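Local coordinates for phosphate-specific transport system accessory protein PhoU homolog (Pseudomonas aeruginosa, PDB 4Q25), which forms a homodimer and probably takes part in regulating phosphate uptake, as a negative regulator of the Pho regulon, at residues L51-Q54 and V55-I58; I103-E106 and A107-A111; I62-M65 and E66-I69; A197-S200 and L201-I204; V33-Q36 and V37-V41. All coordinates share one frame; numbering follows the deposited sequence.

Contact 1: residues L51-Q54 and V55-I58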
loop_
_atom_site.group_PDB
_atom_site.type_symbol
_atom_site.label_atom_id
_atom_site.label_comp_id
_atom_site.label_asym_id
_atom_site.label_seq_id
_atom_site.Cartn_x
_atom_site.Cartn_y
_atom_site.Cartn_z
ATOM N N LEU A 51 11.060 -18.181 -12.813
ATOM C CA LEU A 51 10.742 -18.092 -11.389
ATOM C C LEU A 51 9.945 -16.822 -11.141
ATOM O O LEU A 51 9.005 -16.813 -10.352
ATOM C CB LEU A 51 12.010 -18.099 -10.527
ATOM C CG LEU A 51 11.838 -18.105 -8.994
ATOM C CD1 LEU A 51 11.002 -19.288 -8.534
ATOM C CD2 LEU A 51 13.184 -18.166 -8.285
ATOM N N ALA A 52 10.312 -15.737 -11.818
ATOM C CA ALA A 52 9.608 -14.478 -11.635
ATOM C C ALA A 52 8.148 -14.591 -12.061
ATOM O O ALA A 52 7.240 -14.193 -11.321
ATOM C CB ALA A 52 10.299 -13.380 -12.380
ATOM N N GLN A 53 7.900 -15.174 -13.227
ATOM C CA GLN A 53 6.509 -15.408 -13.638
ATOM C C GLN A 53 5.722 -16.307 -12.657
ATOM O O GLN A 53 4.535 -16.090 -12.396
ATOM C CB GLN A 53 6.439 -16.027 -15.024
ATOM C CG GLN A 53 5.014 -16.135 -15.542
ATOM C CD GLN A 53 4.318 -14.793 -15.619
ATOM O OE1 GLN A 53 4.959 -13.737 -15.615
ATOM N NE2 GLN A 53 3.005 -14.822 -15.694
ATOM N N GLN A 54 6.385 -17.307 -12.110
ATOM C CA GLN A 54 5.727 -18.198 -11.145
ATOM C C GLN A 54 5.202 -17.427 -9.938
ATOM O O GLN A 54 4.126 -17.731 -9.431
ATOM C CB GLN A 54 6.692 -19.279 -10.709
ATOM C CG GLN A 54 6.150 -20.286 -9.713
ATOM C CD GLN A 54 7.166 -21.393 -9.453
ATOM O OE1 GLN A 54 7.789 -21.887 -10.397
ATOM N NE2 GLN A 54 7.359 -21.766 -8.179
ATOM N N VAL A 55 5.945 -16.390 -9.531
ATOM C CA VAL A 55 5.564 -15.546 -8.423
ATOM C C VAL A 55 4.312 -14.723 -8.730
ATOM O O VAL A 55 3.491 -14.491 -7.856
ATOM C CB VAL A 55 6.712 -14.604 -8.025
ATOM C CG1 VAL A 55 6.211 -13.460 -7.181
ATOM C CG2 VAL A 55 7.805 -15.395 -7.352
ATOM N N ARG A 56 4.200 -14.183 -9.915
ATOM C CA ARG A 56 3.023 -13.433 -10.256
ATOM C C ARG A 56 1.784 -14.298 -10.284
ATOM O O ARG A 56 0.752 -13.903 -9.867
ATOM C CB ARG A 56 3.212 -12.689 -11.562
ATOM C CG ARG A 56 4.656 -12.469 -11.896
ATOM C CD ARG A 56 4.971 -11.070 -12.328
ATOM N NE ARG A 56 3.817 -10.408 -12.895
ATOM C CZ ARG A 56 3.602 -10.239 -14.187
ATOM N NH1 ARG A 56 4.466 -10.698 -15.067
ATOM N NH2 ARG A 56 2.515 -9.607 -14.593
ATOM N N GLU A 57 1.908 -15.491 -10.792
ATOM C CA GLU A 57 0.795 -16.418 -10.885
ATOM C C GLU A 57 0.278 -16.947 -9.534
ATOM O O GLU A 57 -0.755 -17.597 -9.481
ATOM C CB GLU A 57 1.184 -17.598 -11.783
ATOM C CG GLU A 57 1.325 -17.178 -13.237
ATOM C CD GLU A 57 1.962 -18.237 -14.086
ATOM O OE1 GLU A 57 2.354 -19.291 -13.525
ATOM O OE2 GLU A 57 2.074 -17.992 -15.312
ATOM N N ILE A 58 1.006 -16.704 -8.456
ATOM C CA ILE A 58 0.564 -17.118 -7.134
ATOM C C ILE A 58 -0.324 -16.001 -6.576
ATOM O O ILE A 58 -1.173 -16.222 -5.704
ATOM C CB ILE A 58 1.783 -17.387 -6.218
ATOM C CG1 ILE A 58 2.489 -18.685 -6.633
ATOM C CG2 ILE A 58 1.378 -17.488 -4.754
ATOM C CD1 ILE A 58 3.969 -18.728 -6.278
#
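Gln53 reaches across one helical turn with its side-chain amide and meets both Arg56 and Glu57. Its NE2 gives Glu57 OE2 a weak hydrogen bond of 3.3 Å. The amide and carboxylate planes stand nearly at right angles, 83° apart. Gln53 OE1 lies 3.1 Å from Arg56 NH1, but the angle is too poor for a hydrogen bond. The Gln53 chain leaves with CG anti to the backbone N and then bends at chi2 (59°), which brings the amide back over the next turn. Elsewhere, CD1 of Ile58 rests against Gln54 O at 3.3 Å.

Behind these side chains is the helical backbone. Glu57 N bonds Gln53 O at 3.1 Å, and Val55 N bonds Leu51 O at 3.2 Å. The bond from Arg56 N to Ala52 O is weak. Leu51 N is in turn held by Asp48 OD1. Ala52 packs on helix 15-45 and helix 84-120, and Val55 on Asp39 of helix 15-45, so helix 49-56 packs on both. Glu57 is exposed, and Gln53 and Arg56 are partly exposed. The one side-chain bond is weak, so this polar network is probably easily broken, while Ala52 and Val55 beneath it are buried.

Contact 2: residues I103-E106 and A107-A111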
loop_
_atom_site.group_PDB
_atom_site.type_symbol
_atom_site.label_atom_id
_atom_site.label_comp_id
_atom_site.label_asym_id
_atom_site.label_seq_id
_atom_site.Cartn_x
_atom_site.Cartn_y
_atom_site.Cartn_z
ATOM N N ILE A 103 2.121 -7.342 0.909
ATOM C CA ILE A 103 3.439 -7.954 0.799
ATOM C C ILE A 103 3.541 -8.799 -0.481
ATOM O O ILE A 103 4.557 -8.747 -1.174
ATOM C CB ILE A 103 3.762 -8.791 2.032
ATOM C CG1 ILE A 103 4.012 -7.884 3.215
ATOM C CG2 ILE A 103 4.968 -9.676 1.819
ATOM C CD1 ILE A 103 4.024 -8.614 4.559
ATOM N N GLY A 104 2.502 -9.587 -0.762
ATOM C CA GLY A 104 2.432 -10.422 -1.960
ATOM C C GLY A 104 2.412 -9.595 -3.236
ATOM O O GLY A 104 3.078 -9.933 -4.234
ATOM N N ASP A 105 1.674 -8.493 -3.216
ATOM C CA ASP A 105 1.683 -7.603 -4.348
ATOM C C ASP A 105 3.069 -6.955 -4.588
ATOM O O ASP A 105 3.498 -6.844 -5.722
ATOM C CB ASP A 105 0.625 -6.513 -4.207
ATOM C CG ASP A 105 0.521 -5.659 -5.459
ATOM O OD1 ASP A 105 0.295 -6.204 -6.583
ATOM O OD2 ASP A 105 0.699 -4.439 -5.317
ATOM N N GLU A 106 3.757 -6.539 -3.522
ATOM C CA GLU A 106 5.082 -5.974 -3.678
ATOM C C GLU A 106 6.066 -7.034 -4.197
ATOM O O GLU A 106 6.915 -6.723 -4.989
ATOM C CB GLU A 106 5.600 -5.383 -2.361
ATOM C CG GLU A 106 4.823 -4.179 -1.846
ATOM C CD GLU A 106 4.890 -2.965 -2.760
ATOM O OE1 GLU A 106 4.018 -2.078 -2.609
ATOM O OE2 GLU A 106 5.794 -2.876 -3.627
ATOM N N ALA A 107 5.949 -8.266 -3.706
ATOM C CA ALA A 107 6.778 -9.352 -4.166
ATOM C C ALA A 107 6.633 -9.472 -5.659
ATOM O O ALA A 107 7.600 -9.720 -6.378
ATOM C CB ALA A 107 6.378 -10.661 -3.521
ATOM N N SER A 108 5.401 -9.318 -6.107
ATOM C CA SER A 108 5.050 -9.530 -7.483
ATOM C C SER A 108 5.603 -8.386 -8.357
ATOM O O SER A 108 6.037 -8.636 -9.491
ATOM C CB SER A 108 3.538 -9.768 -7.639
ATOM O OG SER A 108 3.181 -9.785 -8.977
ATOM N N LYS A 109 5.637 -7.172 -7.822
ATOM C CA LYS A 109 6.367 -6.079 -8.477
ATOM C C LYS A 109 7.883 -6.329 -8.594
ATOM O O LYS A 109 8.482 -5.984 -9.615
ATOM C CB LYS A 109 6.147 -4.747 -7.789
ATOM C CG LYS A 109 4.700 -4.279 -7.786
ATOM C CD LYS A 109 4.599 -2.920 -7.098
ATOM C CE LYS A 109 3.213 -2.662 -6.531
ATOM N NZ LYS A 109 2.175 -2.930 -7.546
ATOM N N VAL A 110 8.485 -6.921 -7.554
ATOM C CA VAL A 110 9.915 -7.291 -7.578
ATOM C C VAL A 110 10.129 -8.274 -8.716
ATOM O O VAL A 110 11.032 -8.095 -9.514
ATOM C CB VAL A 110 10.400 -7.878 -6.230
ATOM C CG1 VAL A 110 11.824 -8.423 -6.308
ATOM C CG2 VAL A 110 10.347 -6.792 -5.180
ATOM N N ALA A 111 9.242 -9.249 -8.838
ATOM C CA ALA A 111 9.328 -10.209 -9.915
ATOM C C ALA A 111 9.205 -9.550 -11.276
ATOM O O ALA A 111 9.864 -9.987 -12.224
ATOM C CB ALA A 111 8.313 -11.309 -9.754
#
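Asp105 and Lys109 join in a salt bridge one turn apart on helix 84-120. Lys109 NZ lies 3.1 Å from Asp105 OD2. It comes in on the syn side but 31° out of the carboxylate plane. The lysine chain runs out extended and turns at its last torsion (chi4 -50°), which folds the ammonium group back to the aspartate. Glu106 crosses the same chain at a slant, with OE2 3.7 Å from Lys109 CD. That carboxylate does not reach NZ; OE2 instead bonds Ser200 OG of helix 188-220. This is the looser, partly exposed side.

The closely packed part is made of small residues. Gly104, Ala107 and Ser108 are all buried. CB of Ala107 sits 3.5 Å from Gly104 O. Val110, larger and also buried, has CG2 3.4 Å from Glu106 O. Backbone bonds run regularly here, among them Ala107 N to Ile103 O at 2.9 Å and Val110 N to Glu106 O at 3.0 Å.

Helix 84-120 is central to this part of the bundle. Ile103, Ala107 and Val110 face helix 15-45, while Ile103, Glu106 and Val110 also meet helix 188-220. Ser108 and Ala111 touch helix 49-56, and Asp105 and Ser108 reach Asp59 of helix 59-78.

Contact 3: residues I62-M65 and E66-I69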
loop_
_atom_site.group_PDB
_atom_site.type_symbol
_atom_site.label_atom_id
_atom_site.label_comp_id
_atom_site.label_asym_id
_atom_site.label_seq_id
_atom_site.Cartn_x
_atom_site.Cartn_y
_atom_site.Cartn_z
ATOM N N ILE A 62 -3.331 -15.804 -3.484
ATOM C CA ILE A 62 -3.155 -14.981 -2.300
ATOM C C ILE A 62 -4.319 -14.013 -2.098
ATOM O O ILE A 62 -4.805 -13.869 -0.982
ATOM C CB ILE A 62 -1.798 -14.266 -2.354
ATOM C CG1 ILE A 62 -0.720 -15.350 -2.360
ATOM C CG2 ILE A 62 -1.607 -13.285 -1.194
ATOM C CD1 ILE A 62 0.670 -14.862 -2.086
ATOM N N ASN A 63 -4.775 -13.380 -3.170
ATOM C CA ASN A 63 -5.930 -12.508 -3.107
ATOM C C ASN A 63 -7.195 -13.286 -2.717
ATOM O O ASN A 63 -8.030 -12.791 -1.964
ATOM C CB ASN A 63 -6.147 -11.784 -4.453
ATOM C CG ASN A 63 -5.112 -10.704 -4.713
ATOM O OD1 ASN A 63 -4.341 -10.787 -5.663
ATOM N ND2 ASN A 63 -5.081 -9.691 -3.863
ATOM N N GLN A 64 -7.329 -14.501 -3.233
ATOM C CA GLN A 64 -8.481 -15.325 -2.917
ATOM C C GLN A 64 -8.373 -15.878 -1.486
ATOM O O GLN A 64 -9.391 -16.059 -0.817
ATOM C CB GLN A 64 -8.653 -16.446 -3.965
ATOM C CG GLN A 64 -9.993 -17.182 -3.930
ATOM C CD GLN A 64 -11.204 -16.252 -3.954
ATOM O OE1 GLN A 64 -11.363 -15.434 -4.863
ATOM N NE2 GLN A 64 -12.065 -16.372 -2.942
ATOM N N MET A 65 -7.162 -16.115 -0.989
ATOM C CA MET A 65 -7.021 -16.458 0.439
ATOM C C MET A 65 -7.457 -15.310 1.317
ATOM O O MET A 65 -8.084 -15.512 2.350
ATOM C CB MET A 65 -5.595 -16.840 0.814
ATOM C CG MET A 65 -5.191 -18.221 0.344
ATOM S SD MET A 65 -3.447 -18.551 0.642
ATOM C CE MET A 65 -3.583 -19.522 2.144
ATOM N N GLU A 66 -7.128 -14.095 0.927
ATOM C CA GLU A 66 -7.474 -12.946 1.758
ATOM C C GLU A 66 -8.991 -12.782 1.850
ATOM O O GLU A 66 -9.513 -12.468 2.911
ATOM C CB GLU A 66 -6.856 -11.667 1.208
ATOM C CG GLU A 66 -7.233 -10.404 1.979
ATOM C CD GLU A 66 -7.753 -9.334 1.047
ATOM O OE1 GLU A 66 -7.031 -8.327 0.820
ATOM O OE2 GLU A 66 -8.867 -9.533 0.504
ATOM N N ARG A 67 -9.670 -12.970 0.724
ATOM C CA ARG A 67 -11.126 -12.926 0.666
ATOM C C ARG A 67 -11.751 -14.005 1.522
ATOM O O ARG A 67 -12.706 -13.742 2.257
ATOM C CB ARG A 67 -11.618 -13.098 -0.763
ATOM C CG ARG A 67 -11.310 -11.903 -1.647
ATOM C CD ARG A 67 -11.545 -12.233 -3.114
ATOM N NE ARG A 67 -10.694 -11.390 -3.955
ATOM C CZ ARG A 67 -9.894 -11.831 -4.921
ATOM N NH1 ARG A 67 -9.865 -13.118 -5.243
ATOM N NH2 ARG A 67 -9.154 -10.963 -5.599
ATOM N N ASN A 68 -11.203 -15.213 1.438
ATOM C CA ASN A 68 -11.713 -16.329 2.243
ATOM C C ASN A 68 -11.555 -16.109 3.736
ATOM O O ASN A 68 -12.408 -16.494 4.516
ATOM C CB ASN A 68 -11.071 -17.654 1.825
ATOM C CG ASN A 68 -11.433 -18.039 0.412
ATOM O OD1 ASN A 68 -12.378 -17.521 -0.139
ATOM N ND2 ASN A 68 -10.649 -18.905 -0.194
ATOM N N ILE A 69 -10.472 -15.477 4.132
ATOM C CA ILE A 69 -10.234 -15.212 5.543
ATOM C C ILE A 69 -11.143 -14.084 6.024
ATOM O O ILE A 69 -11.599 -14.106 7.148
ATOM C CB ILE A 69 -8.753 -14.865 5.782
ATOM C CG1 ILE A 69 -7.866 -16.098 5.505
ATOM C CG2 ILE A 69 -8.513 -14.357 7.186
ATOM C CD1 ILE A 69 -6.357 -15.867 5.698
#
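Gln64 uses both ends of its side-chain amide on the next turn of helix 59-78. Its OE1 accepts from Arg67 NH1 at 2.8 Å, and its NE2 gives to Asn68 OD1 at 3.0 Å. One amide thus links an arginine and an asparagine on the exposed face. In neither bond does the donor sit on a lone pair. Arg67 NH1 stands 50° out of the carbonyl plane of Gln64, although OE1 itself lies close to the guanidinium plane. The NE2 bond is similar: Asn68 OD1 is nearly in the amide plane of Gln64, but NE2 stands above the Asn68 carbonyl plane. A bend at chi2 of Gln64 (51°) turns the amide along the helix between its two partners.

The extended Arg67 chain lies back along the preceding turn. Asn63 O sits 3.5 Å above one face of the Arg67 guanidinium, offset toward its rim, and Asn63 CB is 3.3 Å from Arg67 NH2. Asn63 ND2 bonds Glu101 OE2 of helix 84-120.

This is an amphipathic helix of the PhoU helical bundle. Ile62 packs on Met29, Val33 and Gln36 of helix 15-45, and Ile69 on Ile93 and Val97 of helix 84-120. The polar row of Gln64, Arg67 and Asn68 lies on a different side.

The backbone groups are paired in the usual i to i+4 way. Glu66 N bonds Ile62 O at 3.0 Å, and Arg67 N bonds Asn63 O at 3.2 Å. Asn68 N donates to Gln64 O. Met65 O is bonded by Ile69 N, and CG1 of Ile69 also rests 3.2 Å from that oxygen.

Contact 4: residues A197-S200 and L201-I204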
loop_
_atom_site.group_PDB
_atom_site.type_symbol
_atom_site.label_atom_id
_atom_site.label_comp_id
_atom_site.label_asym_id
_atom_site.label_seq_id
_atom_site.Cartn_x
_atom_site.Cartn_y
_atom_site.Cartn_z
ATOM N N ALA A 197 12.628 -2.095 -7.142
ATOM C CA ALA A 197 12.635 -3.349 -6.381
ATOM C C ALA A 197 12.970 -3.102 -4.882
ATOM O O ALA A 197 12.284 -3.582 -3.991
ATOM C CB ALA A 197 13.604 -4.325 -7.001
ATOM N N LEU A 198 14.010 -2.336 -4.617
ATOM C CA LEU A 198 14.355 -1.933 -3.234
ATOM C C LEU A 198 13.214 -1.222 -2.503
ATOM O O LEU A 198 12.995 -1.478 -1.329
ATOM C CB LEU A 198 15.591 -1.024 -3.204
ATOM C CG LEU A 198 16.909 -1.720 -3.528
ATOM C CD1 LEU A 198 17.988 -0.711 -3.784
ATOM C CD2 LEU A 198 17.353 -2.627 -2.408
ATOM N N ARG A 199 12.479 -0.359 -3.193
ATOM C CA ARG A 199 11.342 0.335 -2.604
ATOM C C ARG A 199 10.232 -0.647 -2.227
ATOM O O ARG A 199 9.659 -0.554 -1.134
ATOM C CB ARG A 199 10.842 1.424 -3.557
ATOM C CG ARG A 199 9.553 2.113 -3.140
ATOM C CD ARG A 199 9.800 3.063 -1.986
ATOM N NE ARG A 199 8.587 3.320 -1.209
ATOM C CZ ARG A 199 8.558 4.047 -0.093
ATOM N NH1 ARG A 199 9.672 4.589 0.396
ATOM N NH2 ARG A 199 7.418 4.242 0.534
ATOM N N SER A 200 9.932 -1.592 -3.109
ATOM C CA SER A 200 9.051 -2.709 -2.769
ATOM C C SER A 200 9.560 -3.570 -1.582
ATOM O O SER A 200 8.790 -4.024 -0.751
ATOM C CB SER A 200 8.837 -3.618 -3.999
ATOM O OG SER A 200 8.115 -2.960 -5.052
ATOM N N LEU A 201 10.853 -3.846 -1.518
ATOM C CA LEU A 201 11.354 -4.597 -0.355
ATOM C C LEU A 201 11.178 -3.780 0.967
ATOM O O LEU A 201 10.811 -4.312 1.996
ATOM C CB LEU A 201 12.810 -5.021 -0.586
ATOM C CG LEU A 201 13.000 -6.069 -1.687
ATOM C CD1 LEU A 201 14.477 -6.344 -1.936
ATOM C CD2 LEU A 201 12.281 -7.360 -1.346
ATOM N N GLU A 202 11.408 -2.485 0.910
ATOM C CA GLU A 202 11.214 -1.622 2.052
ATOM C C GLU A 202 9.760 -1.636 2.511
ATOM O O GLU A 202 9.487 -1.665 3.703
ATOM C CB GLU A 202 11.624 -0.191 1.728
ATOM C CG GLU A 202 11.512 0.710 2.932
ATOM C CD GLU A 202 11.842 2.161 2.664
ATOM O OE1 GLU A 202 12.237 2.851 3.624
ATOM O OE2 GLU A 202 11.689 2.622 1.519
ATOM N N ARG A 203 8.834 -1.612 1.558
ATOM C CA ARG A 203 7.432 -1.685 1.878
ATOM C C ARG A 203 7.073 -3.033 2.476
ATOM O O ARG A 203 6.263 -3.132 3.382
ATOM C CB ARG A 203 6.597 -1.450 0.640
ATOM C CG ARG A 203 6.620 -0.025 0.101
ATOM C CD ARG A 203 5.340 0.687 0.445
ATOM N NE ARG A 203 5.258 1.073 1.853
ATOM C CZ ARG A 203 4.128 1.192 2.556
ATOM N NH1 ARG A 203 2.920 0.917 2.022
ATOM N NH2 ARG A 203 4.213 1.558 3.830
ATOM N N ILE A 204 7.660 -4.094 1.961
ATOM C CA ILE A 204 7.432 -5.392 2.579
ATOM C C ILE A 204 7.820 -5.372 4.086
ATOM O O ILE A 204 7.114 -5.914 4.915
ATOM C CB ILE A 204 8.145 -6.477 1.799
ATOM C CG1 ILE A 204 7.421 -6.666 0.464
ATOM C CG2 ILE A 204 8.179 -7.793 2.573
ATOM C CD1 ILE A 204 8.159 -7.555 -0.505
#
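Arg199 and Glu202 form a salt bridge over three residues, with Arg199 NH1 3.0 Å from Glu202 OE2. The guanidinium and carboxylate planes are steeply turned, 76° apart, and the two side chains meet at a slant. A bend at chi2 (74°) lays the Arg199 chain forward toward the next turn. Glu202 is extended and presents OE2 to it.

A second charged pair is of like sign. Arg203 runs beside Arg199 and points the same way, their guanidinium planes only 18° apart. Arg199 NH2 is 4.1 Å from Arg203 NE. The carboxylate of Glu202 probably offsets part of this local positive charge, and Asp167 brings a second negative charge close to Glu202. Arg203 NH2 has a weak, long ion pair with Asp206. Arg199 also packs against Arg199 of the second subunit, which places this charged face by the other chain of the homodimer.

These residues belong to helix 188-220, in the second PhoU domain, within an all-helical bundle. Its apolar sides carry the packing. Leu198 meets Tyr170 and Leu177 of helix 153-183, while Leu201 and Ile204 lie against helices 127-149 and 15-45. Within the contact, CG1 of Ile204 sits 3.2 Å from Ser200 O, and CG of Leu201 is 3.5 Å from Ala197 O.

The backbone bonds run i to i+4. Leu201 N bonds Ala197 O at 2.9 Å, and Glu202 N bonds Leu198 O at 2.9 Å. Arg203 N donates to Arg199 O, and Ile204 N to the O of buried Ser200.

Contact 5: residues V33-Q36 and V37-V41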
loop_
_atom_site.group_PDB
_atom_site.type_symbol
_atom_site.label_atom_id
_atom_site.label_comp_id
_atom_site.label_asym_id
_atom_site.label_seq_id
_atom_site.Cartn_x
_atom_site.Cartn_y
_atom_site.Cartn_z
ATOM N N VAL A 33 2.949 -16.190 1.180
ATOM C CA VAL A 33 3.415 -14.851 0.843
ATOM C C VAL A 33 4.930 -14.705 1.081
ATOM O O VAL A 33 5.642 -14.018 0.324
ATOM C CB VAL A 33 2.643 -13.843 1.691
ATOM C CG1 VAL A 33 3.476 -12.635 2.019
ATOM C CG2 VAL A 33 1.371 -13.466 0.990
ATOM N N GLU A 34 5.403 -15.344 2.144
ATOM C CA GLU A 34 6.796 -15.325 2.505
ATOM C C GLU A 34 7.612 -16.064 1.444
ATOM O O GLU A 34 8.710 -15.686 1.123
ATOM C CB GLU A 34 6.940 -15.972 3.881
ATOM C CG GLU A 34 8.311 -15.980 4.517
ATOM C CD GLU A 34 8.316 -16.822 5.800
ATOM O OE1 GLU A 34 7.287 -16.795 6.549
ATOM O OE2 GLU A 34 9.346 -17.515 6.048
ATOM N N LYS A 35 7.052 -17.138 0.923
ATOM C CA LYS A 35 7.663 -17.859 -0.164
ATOM C C LYS A 35 7.658 -17.038 -1.454
ATOM O O LYS A 35 8.590 -17.151 -2.249
ATOM C CB LYS A 35 6.952 -19.178 -0.370
ATOM C CG LYS A 35 7.616 -20.072 -1.377
ATOM C CD LYS A 35 6.738 -21.257 -1.678
ATOM C CE LYS A 35 7.331 -22.091 -2.813
ATOM N NZ LYS A 35 7.481 -21.276 -4.057
ATOM N N GLN A 36 6.626 -16.214 -1.660
ATOM C CA GLN A 36 6.640 -15.288 -2.764
ATOM C C GLN A 36 7.807 -14.269 -2.629
ATOM O O GLN A 36 8.449 -13.898 -3.617
ATOM C CB GLN A 36 5.304 -14.546 -2.885
ATOM C CG GLN A 36 4.240 -15.174 -3.776
ATOM C CD GLN A 36 3.213 -14.121 -4.238
ATOM O OE1 GLN A 36 2.710 -13.353 -3.435
ATOM N NE2 GLN A 36 2.937 -14.061 -5.527
ATOM N N VAL A 37 8.041 -13.770 -1.424
ATOM C CA VAL A 37 9.122 -12.826 -1.213
ATOM C C VAL A 37 10.466 -13.474 -1.535
ATOM O O VAL A 37 11.250 -12.912 -2.313
ATOM C CB VAL A 37 9.121 -12.284 0.209
ATOM C CG1 VAL A 37 10.367 -11.478 0.504
ATOM C CG2 VAL A 37 7.917 -11.411 0.433
ATOM N N ASN A 38 10.698 -14.654 -0.950
ATOM C CA ASN A 38 11.877 -15.469 -1.235
ATOM C C ASN A 38 12.118 -15.657 -2.737
ATOM O O ASN A 38 13.203 -15.358 -3.250
ATOM C CB ASN A 38 11.714 -16.835 -0.570
ATOM C CG ASN A 38 12.870 -17.777 -0.852
ATOM O OD1 ASN A 38 13.884 -17.746 -0.182
ATOM N ND2 ASN A 38 12.705 -18.637 -1.829
ATOM N N ASP A 39 11.103 -16.133 -3.449
ATOM C CA ASP A 39 11.224 -16.397 -4.875
ATOM C C ASP A 39 11.425 -15.148 -5.694
ATOM O O ASP A 39 12.151 -15.171 -6.675
ATOM C CB ASP A 39 10.004 -17.145 -5.390
ATOM C CG ASP A 39 9.838 -18.501 -4.731
ATOM O OD1 ASP A 39 10.822 -19.032 -4.190
ATOM O OD2 ASP A 39 8.705 -19.029 -4.749
ATOM N N ALA A 40 10.775 -14.054 -5.336
ATOM C CA ALA A 40 10.952 -12.820 -6.072
ATOM C C ALA A 40 12.376 -12.323 -5.962
ATOM O O ALA A 40 12.980 -11.957 -6.943
ATOM C CB ALA A 40 10.020 -11.755 -5.564
ATOM N N VAL A 41 12.895 -12.255 -4.751
ATOM C CA VAL A 41 14.248 -11.807 -4.563
ATOM C C VAL A 41 15.199 -12.712 -5.362
ATOM O O VAL A 41 16.043 -12.194 -6.074
ATOM C CB VAL A 41 14.617 -11.772 -3.063
ATOM C CG1 VAL A 41 16.060 -11.318 -2.872
ATOM C CG2 VAL A 41 13.667 -10.818 -2.334
#
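Val33 opens the first segment by bonding its carbonyl O to Val37 N at 3.0 Å. CG2 of Val37 rests on the same oxygen. Both valines turn their side chains into the bundle, where they meet Ile103 of helix 84-120, and Val33 also packs on Ile62 of helix 59-78.

Glu34 comes next. Its O takes the very straight bond from Asn38 N, 178° at hydrogen. Its side chain touches Gln142 and Leu145 of helix 127-149.

Lys35 makes the main side-chain contact. Its NZ lies 2.7 Å from Asp39 OD2 in a salt bridge and meets the syn lone pair of that oxygen. The lysine chain stays extended until its last torsion (chi4 -59°), which bends the ammonium down onto the carboxylate. Lys35 O also accepts Asp39 N at 3.0 Å. The other oxygen, Asp39 OD1, takes a 3.0 Å bond from Asn38 ND2, which comes from above the carboxylate plane. The two oxygens of Asp39 thus have separate partners.

Gln36 closes the segment. Its O accepts Ala40 N at 2.9 Å, and CB of Ala40 is 3.3 Å from that oxygen. Its amide lies by Val55 of the neighbouring helix 49-56.

Asp39 is buried, and its side chain packs on Leu51 and Val55. The lysine and the asparagine would tend to favour its charged form. Against this, Asp39 OD2 is also 3.1 Å from Lys35 O, another acceptor. On balance the charged lysine probably outweighs that contact, and the carboxylate is gripped by one charged and one neutral donor.

Overall arrangement
Each contact is local to one stretch of chain, so none closes a loop over distance, and none nests with or crosses another. Along the chain they come in the order contact 5, contact 1, contact 3, contact 2, contact 4. Contact 5 on helix 15-45 touches all the others. Contact 1 follows at the short helix 49-56 and adjoins contact 3 in sequence, though their centres are about 17 Å apart. Contact 2 on helix 84-120 packs on contacts 1 and 5. Contact 4, in the second PhoU domain, meets contacts 2 and 5 but not 1 or 3. Contacts 2 and 5 therefore join the two halves of the bundle.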